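Local coordinates for protein putative cathepsin d (Ixodes ricinus, PDB 5N7Q) that probably cleaves peptide bonds inside protein substrates as a pepsin-like aspartic endopeptidase of the A1 family, and is bound by the inhibitor pepstatin A, at residues A[47-51]-A[52-56]; A[177-180]-A[181-184]; A[216-219]-A[220-224]. All coordinates share one frame; numbering follows the deposited sequence. Where two conformers were deposited one is given.

Interaction 1: residues A[47-51]-A[52-56]; sequences SKCTT and KYCLH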
loop_
_atom_site.group_PDB
_atom_site.type_symbol
_atom_site.label_atom_id
_atom_site.label_comp_id
_atom_site.label_asym_id
_atom_site.label_seq_id
_atom_site.Cartn_x
_atom_site.Cartn_y
_atom_site.Cartn_z
ATOM N N SER A 47 -20.506 7.088 12.684
ATOM C CA SER A 47 -21.321 6.977 13.902
ATOM C C SER A 47 -22.771 6.579 13.595
ATOM O O SER A 47 -23.475 6.145 14.495
ATOM C CB SER A 47 -21.343 8.276 14.672
ATOM O OG SER A 47 -21.858 9.341 13.911
ATOM N N LYS A 48 -23.204 6.733 12.344
ATOM C CA LYS A 48 -24.548 6.279 11.919
ATOM C C LYS A 48 -24.612 4.748 11.747
ATOM O O LYS A 48 -25.674 4.203 11.462
ATOM C CB LYS A 48 -24.933 6.934 10.596
ATOM C CG LYS A 48 -25.397 8.381 10.656
ATOM C CD LYS A 48 -24.431 9.325 11.307
ATOM C CE LYS A 48 -24.955 10.760 11.326
ATOM N NZ LYS A 48 -24.039 11.553 12.180
ATOM N N CYS A 49 -23.476 4.070 11.907
ATOM C CA CYS A 49 -23.350 2.615 11.723
ATOM C C CYS A 49 -23.229 1.973 13.098
ATOM O O CYS A 49 -22.418 2.407 13.902
ATOM C CB CYS A 49 -22.097 2.350 10.871
ATOM S SG CYS A 49 -21.645 0.623 10.694
ATOM N N THR A 50 -24.031 0.943 13.361
ATOM C CA THR A 50 -24.027 0.242 14.662
ATOM C C THR A 50 -23.793 -1.266 14.502
ATOM O O THR A 50 -24.164 -2.046 15.377
ATOM C CB THR A 50 -25.358 0.480 15.405
ATOM O OG1 THR A 50 -26.441 -0.006 14.587
ATOM C CG2 THR A 50 -25.534 1.972 15.707
ATOM N N THR A 51 -23.170 -1.675 13.396
ATOM C CA THR A 51 -22.779 -3.066 13.190
ATOM C C THR A 51 -21.664 -3.447 14.168
ATOM O O THR A 51 -21.003 -2.577 14.761
ATOM C CB THR A 51 -22.246 -3.308 11.767
ATOM O OG1 THR A 51 -21.064 -2.515 11.555
ATOM C CG2 THR A 51 -23.276 -2.979 10.688
ATOM N N LYS A 52 -21.429 -4.751 14.291
ATOM C CA LYS A 52 -20.315 -5.255 15.104
ATOM C C LYS A 52 -19.005 -4.577 14.679
ATOM O O LYS A 52 -18.205 -4.136 15.519
ATOM C CB LYS A 52 -20.224 -6.775 14.962
ATOM C CG LYS A 52 -19.149 -7.437 15.808
ATOM C CD LYS A 52 -19.317 -8.952 15.844
ATOM C CE LYS A 52 -18.826 -9.614 14.575
ATOM N NZ LYS A 52 -18.892 -11.109 14.657
ATOM N N TYR A 53 -18.807 -4.478 13.366
ATOM C CA TYR A 53 -17.612 -3.839 12.821
ATOM C C TYR A 53 -17.473 -2.413 13.337
ATOM O O TYR A 53 -16.438 -2.013 13.897
ATOM C CB TYR A 53 -17.663 -3.845 11.291
ATOM C CG TYR A 53 -16.629 -2.930 10.683
ATOM C CD1 TYR A 53 -15.268 -3.248 10.698
ATOM C CD2 TYR A 53 -16.994 -1.712 10.125
ATOM C CE1 TYR A 53 -14.324 -2.380 10.169
ATOM C CE2 TYR A 53 -16.053 -0.848 9.601
ATOM C CZ TYR A 53 -14.720 -1.175 9.608
ATOM O OH TYR A 53 -13.820 -0.293 9.060
ATOM N N CYS A 54 -18.533 -1.638 13.195
ATOM C CA CYS A 54 -18.464 -0.220 13.558
ATOM C C CYS A 54 -18.294 -0.031 15.059
ATOM O O CYS A 54 -17.518 0.820 15.494
ATOM C CB CYS A 54 -19.676 0.533 13.031
ATOM S SG CYS A 54 -19.662 0.599 11.235
ATOM N N LEU A 55 -18.945 -0.879 15.853
ATOM C CA LEU A 55 -18.863 -0.729 17.308
ATOM C C LEU A 55 -17.512 -1.098 17.886
ATOM O O LEU A 55 -17.207 -0.697 19.018
ATOM C CB LEU A 55 -19.986 -1.498 17.989
ATOM C CG LEU A 55 -21.383 -0.917 17.719
ATOM C CD1 LEU A 55 -22.370 -1.679 18.576
ATOM C CD2 LEU A 55 -21.522 0.588 17.965
ATOM N N HIS A 56 -16.695 -1.816 17.106
ATOM C CA HIS A 56 -15.332 -2.163 17.523
ATOM C C HIS A 56 -14.250 -1.415 16.767
ATOM O O HIS A 56 -13.091 -1.830 16.764
ATOM C CB HIS A 56 -15.140 -3.669 17.445
ATOM C CG HIS A 56 -15.974 -4.387 18.441
ATOM N ND1 HIS A 56 -17.240 -4.837 18.158
ATOM C CD2 HIS A 56 -15.766 -4.637 19.756
ATOM C CE1 HIS A 56 -17.766 -5.367 19.247
ATOM N NE2 HIS A 56 -16.891 -5.256 20.227
#
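Thr-51 starts the short helix 52-55, and both of its oxygens serve the backbone of that helix. Its side-chain OG1 accepts from Cys-54 N at 3.1 Å, with an N-H...O angle of 163°, which makes Thr-51 the N-cap. With OG1 set between the backbone N and the carbonyl carbon (chi1 62°), the hydroxyl faces the first turn, whose amides have no preceding helical carbonyl to bind. A threonine suits the place because its short side chain carries an acceptor close to the main chain. The carbonyl of the same residue takes the next amide: Leu-55 N donates to Thr-51 O at 2.9 Å.

The helix is tied to the preceding loop by the disulfide Cys-49/Cys-54, which closes a small loop in the N-terminal half of the pepsin-like fold. The two SG atoms are bonded at 2.1 Å with a chi3 of 82°, close to the relaxed right angle. The hydroxyl of Thr-51 lies near this bridge, its OG1 3.4 Å from Cys-54 SG, while Cys-49 also packs on Leu-109 of strand 103-112. The exposed Leu-55 side chain lies along the loop backbone, its CG 3.4 Å from Thr-51 O and its CD1 3.7 Å from Thr-50 O.

At the other end of the helix, His-56 ND1 donates to Lys-52 O at 2.9 Å, with that oxygen near the imidazole plane. The same oxygen receives a weak bond from His-56 N. Further on, Tyr-53 O accepts from His-56 N and is also bonded to His-57 ND1, and Cys-54 O is bonded to Arg-59 NH1.

Interaction 2: residues A[177-180]-A[181-184]; sequences IDHD and HYKG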
loop_
_atom_site.group_PDB
_atom_site.type_symbol
_atom_site.label_atom_id
_atom_site.label_comp_id
_atom_site.label_asym_id
_atom_site.label_seq_id
_atom_site.Cartn_x
_atom_site.Cartn_y
_atom_site.Cartn_z
ATOM N N ILE A 177 11.808 13.956 0.918
ATOM C CA ILE A 177 12.539 12.690 0.723
ATOM C C ILE A 177 13.626 12.674 1.779
ATOM O O ILE A 177 14.437 13.582 1.794
ATOM C CB ILE A 177 13.218 12.621 -0.673
ATOM C CG1 ILE A 177 12.238 12.914 -1.816
ATOM C CG2 ILE A 177 13.897 11.271 -0.850
ATOM C CD1 ILE A 177 12.895 13.072 -3.185
ATOM N N ASP A 178 13.650 11.656 2.648
ATOM C CA ASP A 178 14.597 11.622 3.774
ATOM C C ASP A 178 15.738 10.684 3.401
ATOM O O ASP A 178 15.566 9.458 3.397
ATOM C CB ASP A 178 13.886 11.135 5.026
ATOM C CG ASP A 178 14.721 11.242 6.269
ATOM O OD1 ASP A 178 15.932 11.526 6.206
ATOM O OD2 ASP A 178 14.141 11.062 7.353
ATOM N N HIS A 179 16.922 11.250 3.144
ATOM C CA HIS A 179 18.097 10.444 2.816
ATOM C C HIS A 179 18.563 9.623 4.032
ATOM O O HIS A 179 19.331 8.695 3.857
ATOM C CB HIS A 179 19.233 11.328 2.262
ATOM C CG HIS A 179 20.194 10.618 1.348
ATOM N ND1 HIS A 179 20.603 9.315 1.543
ATOM C CD2 HIS A 179 20.805 11.031 0.213
ATOM C CE1 HIS A 179 21.455 8.976 0.590
ATOM N NE2 HIS A 179 21.588 10.000 -0.232
ATOM N N ASP A 180 18.061 9.885 5.247
ATOM C CA ASP A 180 18.364 8.998 6.351
ATOM C C ASP A 180 17.592 7.685 6.278
ATOM O O ASP A 180 17.853 6.789 7.077
ATOM C CB ASP A 180 18.238 9.725 7.689
ATOM C CG ASP A 180 19.329 10.796 7.885
ATOM O OD1 ASP A 180 20.462 10.578 7.362
ATOM O OD2 ASP A 180 19.019 11.847 8.513
ATOM N N HIS A 181 16.667 7.542 5.324
ATOM C CA HIS A 181 16.032 6.257 5.065
ATOM C C HIS A 181 16.544 5.517 3.859
ATOM O O HIS A 181 16.003 4.447 3.548
ATOM C CB HIS A 181 14.512 6.415 4.902
ATOM C CG HIS A 181 13.807 6.733 6.174
ATOM N ND1 HIS A 181 13.968 5.984 7.317
ATOM C CD2 HIS A 181 12.906 7.695 6.471
ATOM C CE1 HIS A 181 13.212 6.498 8.280
ATOM N NE2 HIS A 181 12.563 7.533 7.787
ATOM N N TYR A 182 17.589 5.994 3.193
ATOM C CA TYR A 182 18.109 5.256 2.050
ATOM C C TYR A 182 19.610 5.430 1.872
ATOM O O TYR A 182 20.197 6.394 2.391
ATOM C CB TYR A 182 17.330 5.576 0.761
ATOM C CG TYR A 182 17.717 6.856 0.028
ATOM C CD1 TYR A 182 18.762 6.872 -0.908
ATOM C CD2 TYR A 182 17.012 8.041 0.213
ATOM C CE1 TYR A 182 19.080 8.033 -1.604
ATOM C CE2 TYR A 182 17.345 9.195 -0.466
ATOM C CZ TYR A 182 18.379 9.167 -1.392
ATOM O OH TYR A 182 18.688 10.309 -2.069
ATOM N N LYS A 183 20.207 4.484 1.167
ATOM C CA LYS A 183 21.631 4.572 0.814
ATOM C C LYS A 183 21.777 4.518 -0.692
ATOM O O LYS A 183 20.904 4.025 -1.421
ATOM C CB LYS A 183 22.463 3.499 1.519
ATOM C CG LYS A 183 21.995 2.083 1.392
ATOM C CD LYS A 183 22.899 1.154 2.226
ATOM C CE LYS A 183 22.190 -0.080 2.759
ATOM N NZ LYS A 183 23.169 -1.148 3.157
ATOM N N GLY A 184 22.887 5.054 -1.166
ATOM C CA GLY A 184 23.151 5.170 -2.597
ATOM C C GLY A 184 22.360 6.316 -3.213
ATOM O O GLY A 184 22.171 7.380 -2.602
HETATM O O HOH W 1 22.975 9.957 -2.538
#
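The imidazole of His-179 lies flat on the phenol ring of Tyr-182, centroids 3.8 Å apart and planes only 13° from parallel. CZ of Tyr-182 sits over the middle of the imidazole, and ND1 of His-179 over the middle of the phenol ring. Two flat side chains three residues apart suit this turn, where each can cover a face of the other. For Tyr-182, CG takes the position between the backbone N and the carbonyl carbon (chi1 81°), which folds the ring back over His-179. Both imidazole nitrogens have partners: ND1 makes a weak bond to Tyr-182 O, and NE2 lies 2.7 Å from a water in the ring plane, which donates to Gly-184 O.

The backbone that carries the two rings makes a short 3-10 turn in the surface loop that joins strands 170-174 and 187-190 of the pepsin-like fold. Its backbone bonds run from His-181 N to Asp-178 O at 2.9 Å and from Tyr-182 N to His-179 O at 3.3 Å. Asp-178 forms an Asx turn at the start of this bend: its OD1 accepts from Asp-180 N at 2.9 Å, the amide approaching from above the carboxylate plane. An aspartate fits because its carboxylate reaches an amide two residues on.

Around this lie the positioning contacts. Ile-177 CG2 touches Tyr-182 CE2 at 4.0 Å, while its side chain packs on Tyr-323 and Ile-325. The ring of His-181 stacks on Tyr-159, and Asp-178 N is bonded to the hydroxyl of Tyr-323.

Interaction 3: residues A[216-219]-A[220-224]; sequences LLCK and DGCEA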
loop_
_atom_site.group_PDB
_atom_site.type_symbol
_atom_site.label_atom_id
_atom_site.label_comp_id
_atom_site.label_asym_id
_atom_site.label_seq_id
_atom_site.Cartn_x
_atom_site.Cartn_y
_atom_site.Cartn_z
ATOM N N LEU A 216 13.288 -16.826 -16.137
ATOM C CA LEU A 216 13.179 -15.482 -16.734
ATOM C C LEU A 216 11.720 -15.174 -17.036
ATOM O O LEU A 216 11.099 -15.831 -17.877
ATOM C CB LEU A 216 14.057 -15.364 -17.993
ATOM C CG LEU A 216 15.530 -15.743 -17.854
ATOM C CD1 LEU A 216 16.295 -15.507 -19.158
ATOM C CD2 LEU A 216 16.269 -15.020 -16.735
ATOM N N LEU A 217 11.169 -14.180 -16.337
ATOM C CA LEU A 217 9.791 -13.797 -16.431
ATOM C C LEU A 217 9.717 -12.342 -16.871
ATOM O O LEU A 217 10.758 -11.685 -17.016
ATOM C CB LEU A 217 9.125 -14.002 -15.074
ATOM C CG LEU A 217 9.123 -15.492 -14.691
ATOM C CD1 LEU A 217 8.802 -15.621 -13.224
ATOM C CD2 LEU A 217 8.140 -16.258 -15.541
ATOM N N CYS A 218 8.500 -11.844 -17.095
ATOM C CA CYS A 218 8.340 -10.503 -17.671
ATOM C C CYS A 218 9.336 -10.372 -18.835
ATOM O O CYS A 218 10.033 -9.371 -18.965
ATOM C CB CYS A 218 8.588 -9.446 -16.594
ATOM S SG CYS A 218 8.537 -7.738 -17.175
ATOM N N LYS A 219 9.418 -11.428 -19.650
ATOM C CA LYS A 219 10.540 -11.564 -20.567
ATOM C C LYS A 219 10.640 -10.408 -21.558
ATOM O O LYS A 219 11.734 -9.902 -21.815
ATOM C CB LYS A 219 10.510 -12.915 -21.281
ATOM C CG LYS A 219 11.732 -13.171 -22.150
ATOM C CD LYS A 219 12.957 -13.509 -21.316
ATOM C CE LYS A 219 14.234 -13.452 -22.134
ATOM N NZ LYS A 219 14.793 -12.080 -22.196
ATOM N N ASP A 220 9.491 -9.968 -22.044
ATOM C CA ASP A 220 9.475 -8.884 -23.032
ATOM C C ASP A 220 9.072 -7.537 -22.444
ATOM O O ASP A 220 8.586 -6.690 -23.164
ATOM C CB ASP A 220 8.570 -9.266 -24.200
ATOM C CG ASP A 220 8.995 -10.558 -24.886
ATOM O OD1 ASP A 220 10.205 -10.852 -24.940
ATOM O OD2 ASP A 220 8.079 -11.254 -25.366
ATOM N N GLY A 221 9.316 -7.348 -21.146
ATOM C CA GLY A 221 8.870 -6.171 -20.411
ATOM C C GLY A 221 7.445 -6.318 -19.933
ATOM O O GLY A 221 6.657 -7.098 -20.472
ATOM N N CYS A 222 7.080 -5.513 -18.943
ATOM C CA CYS A 222 5.759 -5.614 -18.344
ATOM C C CYS A 222 5.449 -4.337 -17.604
ATOM O O CYS A 222 6.305 -3.472 -17.503
ATOM C CB CYS A 222 5.681 -6.843 -17.401
ATOM S SG CYS A 222 6.976 -6.881 -16.164
ATOM N N GLU A 223 4.219 -4.237 -17.103
ATOM C CA GLU A 223 3.728 -3.057 -16.361
ATOM C C GLU A 223 3.623 -3.463 -14.888
ATOM O O GLU A 223 3.370 -4.636 -14.563
ATOM C CB GLU A 223 2.350 -2.546 -16.869
ATOM C CG GLU A 223 2.281 -1.778 -18.214
ATOM C CD GLU A 223 2.740 -0.297 -18.175
ATOM O OE1 GLU A 223 1.962 0.663 -17.792
ATOM O OE2 GLU A 223 3.887 -0.094 -18.641
ATOM N N ALA A 224 3.797 -2.496 -13.988
ATOM C CA ALA A 224 3.704 -2.703 -12.552
ATOM C C ALA A 224 3.172 -1.451 -11.879
ATOM O O ALA A 224 3.185 -0.368 -12.446
ATOM C CB ALA A 224 5.079 -3.019 -11.962
#
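Cys-218 and Cys-222 close a disulfide across the connection between strands 215-217 and 222-226, in the C-terminal half of the pepsin-like fold. The chain bends through a type I beta turn from Cys-218 to Gly-221, closed by Gly-221 N donating to Cys-218 O at 3.1 Å. This is no hairpin; both strands pair antiparallel with strand 198-206.

From Cys-218 the side chain leaves with SG anti to the backbone N (chi1 176°), and this carries it across the mouth of the turn. Its CB lies 3.1 Å from Cys-222 SG and 4.0 Å from Cys-222 CB. One atom farther, SG is bonded to Cys-222 SG. The partner arrives with its own SG between backbone N and carbonyl carbon (chi1 53°), tucked close to its main chain. Cysteines suit both ends, because a four-residue spacing round the turn brings their CB atoms within bridging distance.

Gly-221 has a positive phi, which a residue without a side chain adopts easily. Lys-219 and Asp-220 fill the two central corners; polar residues fit this surface bend. Their charged ends do not meet, NZ of Lys-219 staying 5.5 Å from OD1 of Asp-220.

Beyond the turn, Cys-218 packs on Val-204, and Cys-222 on Val-201 and Trp-312, so the bridge lies against strands 198-206 and 312-314. The covalent link spans 2.0 Å from Cys-218 SG to Cys-222 SG, with a chi3 of -103°.

The contacts follow one another along the chain, and none touches another. Interaction 1 follows strand 42-45 in the N-terminal half and lies across the chain's centre from both others: its centre is about 41 Å from that of interaction 2 and about 44 Å from that of interaction 3. The latter two are nearer, about 28 Å between centres. Interaction 2 sits between strands 170-174 and 187-190, whereas interaction 3 joins strands 215-217 and 222-226, both of which pair with strand 198-206 in the C-terminal half. Interactions 1 and 3 each hold a disulfide across a local loop; interaction 2 combines a ring stack with hydrogen bonds. All lie away from the predicted catalytic aspartates, Asp-36 and Asp-227.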